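Local coordinates for protein BRIC1 (Synthetic construct, PDB 6FF6) that has no known natural function, being a computationally designed, all-helical repeat protein made by an interface-driven strategy that yielded a new corrugated architecture, at residues V140-L145 with L208-K213; T178-T183 with Q217-A222. One frame throughout, in Å; residues are numbered along the deposited sequence.

Interaction 1: V140-L145 with L208-K213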
loop_
_atom_site.group_PDB
_atom_site.type_symbol
_atom_site.label_atom_id
_atom_site.label_comp_id
_atom_site.label_asym_id
_atom_site.label_seq_id
_atom_site.Cartn_x
_atom_site.Cartn_y
_atom_site.Cartn_z
ATOM N N VAL A 140 -15.259 -20.860 -4.165
ATOM C CA VAL A 140 -14.574 -21.861 -3.348
ATOM C C VAL A 140 -15.492 -22.339 -2.200
ATOM O O VAL A 140 -15.673 -23.553 -2.024
ATOM C CB VAL A 140 -13.188 -21.370 -2.869
ATOM C CG1 VAL A 140 -12.538 -22.379 -1.921
ATOM C CG2 VAL A 140 -12.267 -21.091 -4.059
ATOM N N MET A 141 -16.105 -21.364 -1.469
ATOM C CA MET A 141 -17.039 -21.588 -0.356
ATOM C C MET A 141 -18.184 -22.482 -0.801
ATOM O O MET A 141 -18.466 -23.485 -0.134
ATOM C CB MET A 141 -17.611 -20.253 0.141
ATOM C CG MET A 141 -16.721 -19.542 1.122
ATOM S SD MET A 141 -17.406 -17.929 1.659
ATOM C CE MET A 141 -18.472 -18.453 2.962
ATOM N N GLU A 142 -18.808 -22.112 -1.956
ATOM C CA GLU A 142 -19.918 -22.807 -2.595
ATOM C C GLU A 142 -19.640 -24.291 -2.764
ATOM O O GLU A 142 -20.425 -25.135 -2.318
ATOM C CB GLU A 142 -20.219 -22.174 -3.958
ATOM C CG GLU A 142 -21.491 -22.694 -4.599
ATOM C CD GLU A 142 -21.732 -22.121 -5.978
ATOM O OE1 GLU A 142 -20.922 -22.422 -6.885
ATOM O OE2 GLU A 142 -22.719 -21.366 -6.153
ATOM N N GLN A 143 -18.514 -24.600 -3.415
ATOM C CA GLN A 143 -18.107 -25.954 -3.714
ATOM C C GLN A 143 -17.766 -26.776 -2.480
ATOM O O GLN A 143 -18.192 -27.938 -2.413
ATOM C CB GLN A 143 -16.978 -25.943 -4.730
ATOM C CG GLN A 143 -17.418 -25.369 -6.089
ATOM C CD GLN A 143 -18.548 -26.130 -6.746
ATOM O OE1 GLN A 143 -19.720 -25.748 -6.638
ATOM N NE2 GLN A 143 -18.217 -27.221 -7.437
ATOM N N LEU A 144 -17.048 -26.184 -1.491
ATOM C CA LEU A 144 -16.704 -26.877 -0.237
ATOM C C LEU A 144 -17.953 -27.198 0.607
ATOM O O LEU A 144 -17.987 -28.249 1.268
ATOM C CB LEU A 144 -15.694 -26.094 0.599
ATOM C CG LEU A 144 -14.293 -25.947 0.059
ATOM C CD1 LEU A 144 -13.514 -24.923 0.875
ATOM C CD2 LEU A 144 -13.573 -27.289 0.032
ATOM N N LEU A 145 -18.980 -26.302 0.576
ATOM C CA LEU A 145 -20.266 -26.528 1.247
ATOM C C LEU A 145 -20.883 -27.776 0.623
ATOM O O LEU A 145 -21.216 -28.711 1.345
ATOM C CB LEU A 145 -21.236 -25.315 1.093
ATOM C CG LEU A 145 -20.950 -24.102 1.967
ATOM C CD1 LEU A 145 -21.675 -22.858 1.459
ATOM C CD2 LEU A 145 -21.204 -24.396 3.433
ATOM N N LEU A 208 -28.892 -23.405 3.630
ATOM C CA LEU A 208 -29.039 -22.051 4.136
ATOM C C LEU A 208 -27.737 -21.307 3.885
ATOM O O LEU A 208 -27.767 -20.132 3.519
ATOM C CB LEU A 208 -29.438 -22.010 5.619
ATOM C CG LEU A 208 -29.805 -20.597 6.150
ATOM C CD1 LEU A 208 -30.915 -19.934 5.315
ATOM C CD2 LEU A 208 -30.192 -20.640 7.597
ATOM N N PHE A 209 -26.603 -22.017 4.048
ATOM C CA PHE A 209 -25.248 -21.533 3.789
ATOM C C PHE A 209 -25.061 -21.221 2.302
ATOM O O PHE A 209 -24.477 -20.187 1.968
ATOM C CB PHE A 209 -24.206 -22.531 4.305
ATOM C CG PHE A 209 -23.983 -22.558 5.804
ATOM C CD1 PHE A 209 -24.286 -21.450 6.596
ATOM C CD2 PHE A 209 -23.415 -23.666 6.419
ATOM C CE1 PHE A 209 -24.045 -21.461 7.984
ATOM C CE2 PHE A 209 -23.162 -23.672 7.804
ATOM C CZ PHE A 209 -23.481 -22.569 8.576
ATOM N N LEU A 210 -25.607 -22.066 1.414
ATOM C CA LEU A 210 -25.587 -21.850 -0.037
ATOM C C LEU A 210 -26.436 -20.623 -0.404
ATOM O O LEU A 210 -26.056 -19.839 -1.276
ATOM C CB LEU A 210 -26.088 -23.123 -0.767
ATOM C CG LEU A 210 -26.455 -23.057 -2.285
ATOM C CD1 LEU A 210 -25.240 -23.301 -3.175
ATOM C CD2 LEU A 210 -27.534 -24.095 -2.634
ATOM N N GLU A 211 -27.576 -20.457 0.282
ATOM C CA GLU A 211 -28.504 -19.352 0.076
ATOM C C GLU A 211 -27.829 -18.065 0.523
ATOM O O GLU A 211 -27.886 -17.066 -0.208
ATOM C CB GLU A 211 -29.780 -19.612 0.857
ATOM C CG GLU A 211 -31.016 -18.978 0.253
ATOM C CD GLU A 211 -32.290 -19.347 0.990
ATOM O OE1 GLU A 211 -32.270 -19.379 2.242
ATOM O OE2 GLU A 211 -33.314 -19.600 0.313
ATOM N N THR A 212 -27.126 -18.116 1.692
ATOM C CA THR A 212 -26.309 -17.013 2.231
ATOM C C THR A 212 -25.271 -16.623 1.172
ATOM O O THR A 212 -25.173 -15.432 0.867
ATOM C CB THR A 212 -25.646 -17.387 3.580
ATOM O OG1 THR A 212 -26.637 -17.823 4.500
ATOM C CG2 THR A 212 -24.921 -16.236 4.214
ATOM N N LYS A 213 -24.555 -17.631 0.561
ATOM C CA LYS A 213 -23.572 -17.380 -0.506
ATOM C C LYS A 213 -24.203 -16.536 -1.627
ATOM O O LYS A 213 -23.644 -15.525 -2.012
ATOM C CB LYS A 213 -22.945 -18.699 -1.038
ATOM C CG LYS A 213 -21.880 -18.549 -2.149
ATOM C CD LYS A 213 -22.511 -18.546 -3.571
ATOM C CE LYS A 213 -21.656 -17.874 -4.635
ATOM N NZ LYS A 213 -22.438 -17.558 -5.870
#

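Interaction 2: T178-T183 with Q217-A222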
loop_
_atom_site.group_PDB
_atom_site.type_symbol
_atom_site.label_atom_id
_atom_site.label_comp_id
_atom_site.label_asym_id
_atom_site.label_seq_id
_atom_site.Cartn_x
_atom_site.Cartn_y
_atom_site.Cartn_z
ATOM N N THR A 178 -21.123 -2.482 5.476
ATOM C CA THR A 178 -21.801 -2.923 6.699
ATOM C C THR A 178 -22.729 -4.126 6.464
ATOM O O THR A 178 -22.637 -5.098 7.214
ATOM C CB THR A 178 -22.513 -1.719 7.361
ATOM O OG1 THR A 178 -21.532 -0.816 7.870
ATOM C CG2 THR A 178 -23.468 -2.117 8.485
ATOM N N ILE A 179 -23.602 -4.068 5.435
ATOM C CA ILE A 179 -24.543 -5.144 5.114
ATOM C C ILE A 179 -23.803 -6.448 4.783
ATOM O O ILE A 179 -24.159 -7.478 5.347
ATOM C CB ILE A 179 -25.560 -4.708 4.036
ATOM C CG1 ILE A 179 -26.643 -3.843 4.675
ATOM C CG2 ILE A 179 -26.190 -5.884 3.328
ATOM C CD1 ILE A 179 -27.488 -3.035 3.713
ATOM N N LEU A 180 -22.773 -6.401 3.911
ATOM C CA LEU A 180 -21.966 -7.591 3.515
ATOM C C LEU A 180 -21.205 -8.181 4.694
ATOM O O LEU A 180 -21.147 -9.408 4.843
ATOM C CB LEU A 180 -20.999 -7.296 2.335
ATOM C CG LEU A 180 -20.045 -8.420 1.861
ATOM C CD1 LEU A 180 -20.809 -9.621 1.303
ATOM C CD2 LEU A 180 -19.050 -7.889 0.864
ATOM N N GLN A 181 -20.622 -7.293 5.520
ATOM C CA GLN A 181 -19.842 -7.669 6.684
ATOM C C GLN A 181 -20.694 -8.418 7.656
ATOM O O GLN A 181 -20.292 -9.485 8.086
ATOM C CB GLN A 181 -19.236 -6.433 7.344
ATOM C CG GLN A 181 -18.258 -6.760 8.456
ATOM C CD GLN A 181 -17.887 -5.543 9.259
ATOM O OE1 GLN A 181 -18.702 -4.626 9.469
ATOM N NE2 GLN A 181 -16.656 -5.529 9.763
ATOM N N GLU A 182 -21.881 -7.886 7.974
ATOM C CA GLU A 182 -22.802 -8.506 8.909
ATOM C C GLU A 182 -23.262 -9.885 8.479
ATOM O O GLU A 182 -23.239 -10.795 9.305
ATOM C CB GLU A 182 -23.983 -7.582 9.192
ATOM C CG GLU A 182 -23.603 -6.374 10.041
ATOM C CD GLU A 182 -22.759 -6.702 11.259
ATOM O OE1 GLU A 182 -21.519 -6.549 11.174
ATOM O OE2 GLU A 182 -23.334 -7.145 12.283
ATOM N N THR A 183 -23.642 -10.054 7.188
ATOM C CA THR A 183 -24.094 -11.320 6.623
ATOM C C THR A 183 -23.022 -12.371 6.775
ATOM O O THR A 183 -23.308 -13.462 7.262
ATOM C CB THR A 183 -24.536 -11.155 5.166
ATOM O OG1 THR A 183 -25.534 -10.150 5.104
ATOM C CG2 THR A 183 -25.115 -12.436 4.587
ATOM N N GLN A 217 -23.186 -12.700 -2.769
ATOM C CA GLN A 217 -22.825 -12.391 -4.152
ATOM C C GLN A 217 -23.626 -11.185 -4.658
ATOM O O GLN A 217 -23.068 -10.292 -5.283
ATOM C CB GLN A 217 -23.079 -13.596 -5.066
ATOM C CG GLN A 217 -22.511 -13.395 -6.481
ATOM C CD GLN A 217 -20.996 -13.214 -6.512
ATOM O OE1 GLN A 217 -20.235 -14.092 -6.087
ATOM N NE2 GLN A 217 -20.532 -12.075 -7.018
ATOM N N GLU A 218 -24.935 -11.155 -4.363
ATOM C CA GLU A 218 -25.818 -10.032 -4.724
ATOM C C GLU A 218 -25.376 -8.769 -3.981
ATOM O O GLU A 218 -25.411 -7.676 -4.565
ATOM C CB GLU A 218 -27.269 -10.343 -4.380
ATOM C CG GLU A 218 -27.905 -11.447 -5.206
ATOM C CD GLU A 218 -29.305 -11.851 -4.765
ATOM O OE1 GLU A 218 -29.801 -11.304 -3.750
ATOM O OE2 GLU A 218 -29.905 -12.722 -5.439
ATOM N N GLN A 219 -24.955 -8.924 -2.688
ATOM C CA GLN A 219 -24.470 -7.804 -1.865
ATOM C C GLN A 219 -23.191 -7.280 -2.495
ATOM O O GLN A 219 -23.095 -6.089 -2.740
ATOM C CB GLN A 219 -24.240 -8.220 -0.397
ATOM C CG GLN A 219 -25.519 -8.388 0.418
ATOM C CD GLN A 219 -25.276 -9.117 1.710
ATOM O OE1 GLN A 219 -24.169 -9.547 2.013
ATOM N NE2 GLN A 219 -26.301 -9.304 2.497
ATOM N N LEU A 220 -22.269 -8.188 -2.856
ATOM C CA LEU A 220 -21.024 -7.857 -3.555
ATOM C C LEU A 220 -21.293 -7.126 -4.899
ATOM O O LEU A 220 -20.758 -6.038 -5.126
ATOM C CB LEU A 220 -20.206 -9.125 -3.757
ATOM C CG LEU A 220 -18.794 -8.906 -4.262
ATOM C CD1 LEU A 220 -17.930 -8.211 -3.179
ATOM C CD2 LEU A 220 -18.192 -10.205 -4.884
ATOM N N ASP A 221 -22.201 -7.675 -5.717
ATOM C CA ASP A 221 -22.643 -7.112 -6.993
ATOM C C ASP A 221 -23.264 -5.717 -6.877
ATOM O O ASP A 221 -22.992 -4.852 -7.717
ATOM C CB ASP A 221 -23.588 -8.081 -7.715
ATOM C CG ASP A 221 -22.919 -9.362 -8.221
ATOM O OD1 ASP A 221 -21.658 -9.447 -8.181
ATOM O OD2 ASP A 221 -23.651 -10.287 -8.633
ATOM N N ALA A 222 -24.091 -5.490 -5.847
ATOM C CA ALA A 222 -24.689 -4.180 -5.609
ATOM C C ALA A 222 -23.566 -3.176 -5.402
ATOM O O ALA A 222 -23.518 -2.181 -6.123
ATOM C CB ALA A 222 -25.584 -4.218 -4.391
#

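Interaction 1: V140-L145 with L208-K213
The ring of F209 is met by L145, whose CD2 methyl approaches obliquely and lies 3.8 Å from the ring atom CD2 of F209. This is antiparallel helix packing inside a helical bundle related in sequence to Hpt domains: the short segments run at 168° to each other, their axes 10.0 Å apart. The side chains of L145 and F209 cross at about a right angle, and both methyls of L145 press against the root of the phenylalanine from one side, CD2 coming within 3.6 Å of F209 CB. With L145 chi1 at -76°, CG stands opposite the carbonyl carbon and the fork reaches across to the other helix. In place of this leucine, an alanine here is likely to open a gap beside F209 CB and leave the ring less firmly fixed in rotation, although M187 and L190 of helix 178-196 also touch it. Toward the partly exposed side, E142 CG lies 4.1 Å from L210 CD1. The E142 chain extends past this methyl to its carboxylate, while the K213 chain, bent at chi2 (-89°), comes across to it. The resulting salt bridge is long, with E142 OE2 and K213 NZ 3.8 Å apart.

Interaction 2: T178-T183 with Q217-A222
The torsions of Q219 carry its amide to T183: chi1 of -75° sets CG beside the backbone N, and the chain then runs extended (chi2 166°) over to helix 178-196. T183 comes from the opposite direction, its OG1 also beside its own backbone N. Q219 NE2 donates to T183 OG1 at 2.8 Å, with the hydroxyl close to the amide plane. That hydroxyl in turn donates to I179 O at 3.0 Å, tilted from the carbonyl plane, so OG1 takes part in two hydrogen bonds, a short relay from amide to hydroxyl to helix backbone. T183 N reaches the same carbonyl from the opposite face. Apolar groups flank the amide on one face and at its oxygen end. I179 CG2 lies over that face, 3.5 Å from Q219 NE2. L180 CD1 sits near the amide plane, 3.4 Å from Q219 OE1. Farther along, L180 CD2 and L220 CD1 pack at 4.2 Å. The result is a polar bond buried within an antiparallel helix pair of the bundle. Around it, L180 packs on I168 and A172 of helix 155-174, L220 rests on F130 and F131 of helix 125-146, and T183 touches F234 and I237 of helix 231-247.

Helix 203-224 is common to both contacts: interaction 1 uses its earlier turns and interaction 2 its later ones. Their centres are 14 Å apart, and they touch directly where T212 CG2 packs on T183 CG2 at 3.8 Å. Along the chain the segments alternate, 140-145, 178-183, 208-213 and 217-222, all in the same Hpt-like part of the sequence. Helix 203-224 therefore packs against helix 125-146 in one contact and against helix 178-196 in the other, both running antiparallel to it. Interaction 1 is partly buried, 27 Å from the chain's centre, whereas interaction 2 is buried, at 16 Å. Together they join three helices of this bundle, with helix 203-224 packed on both of the others.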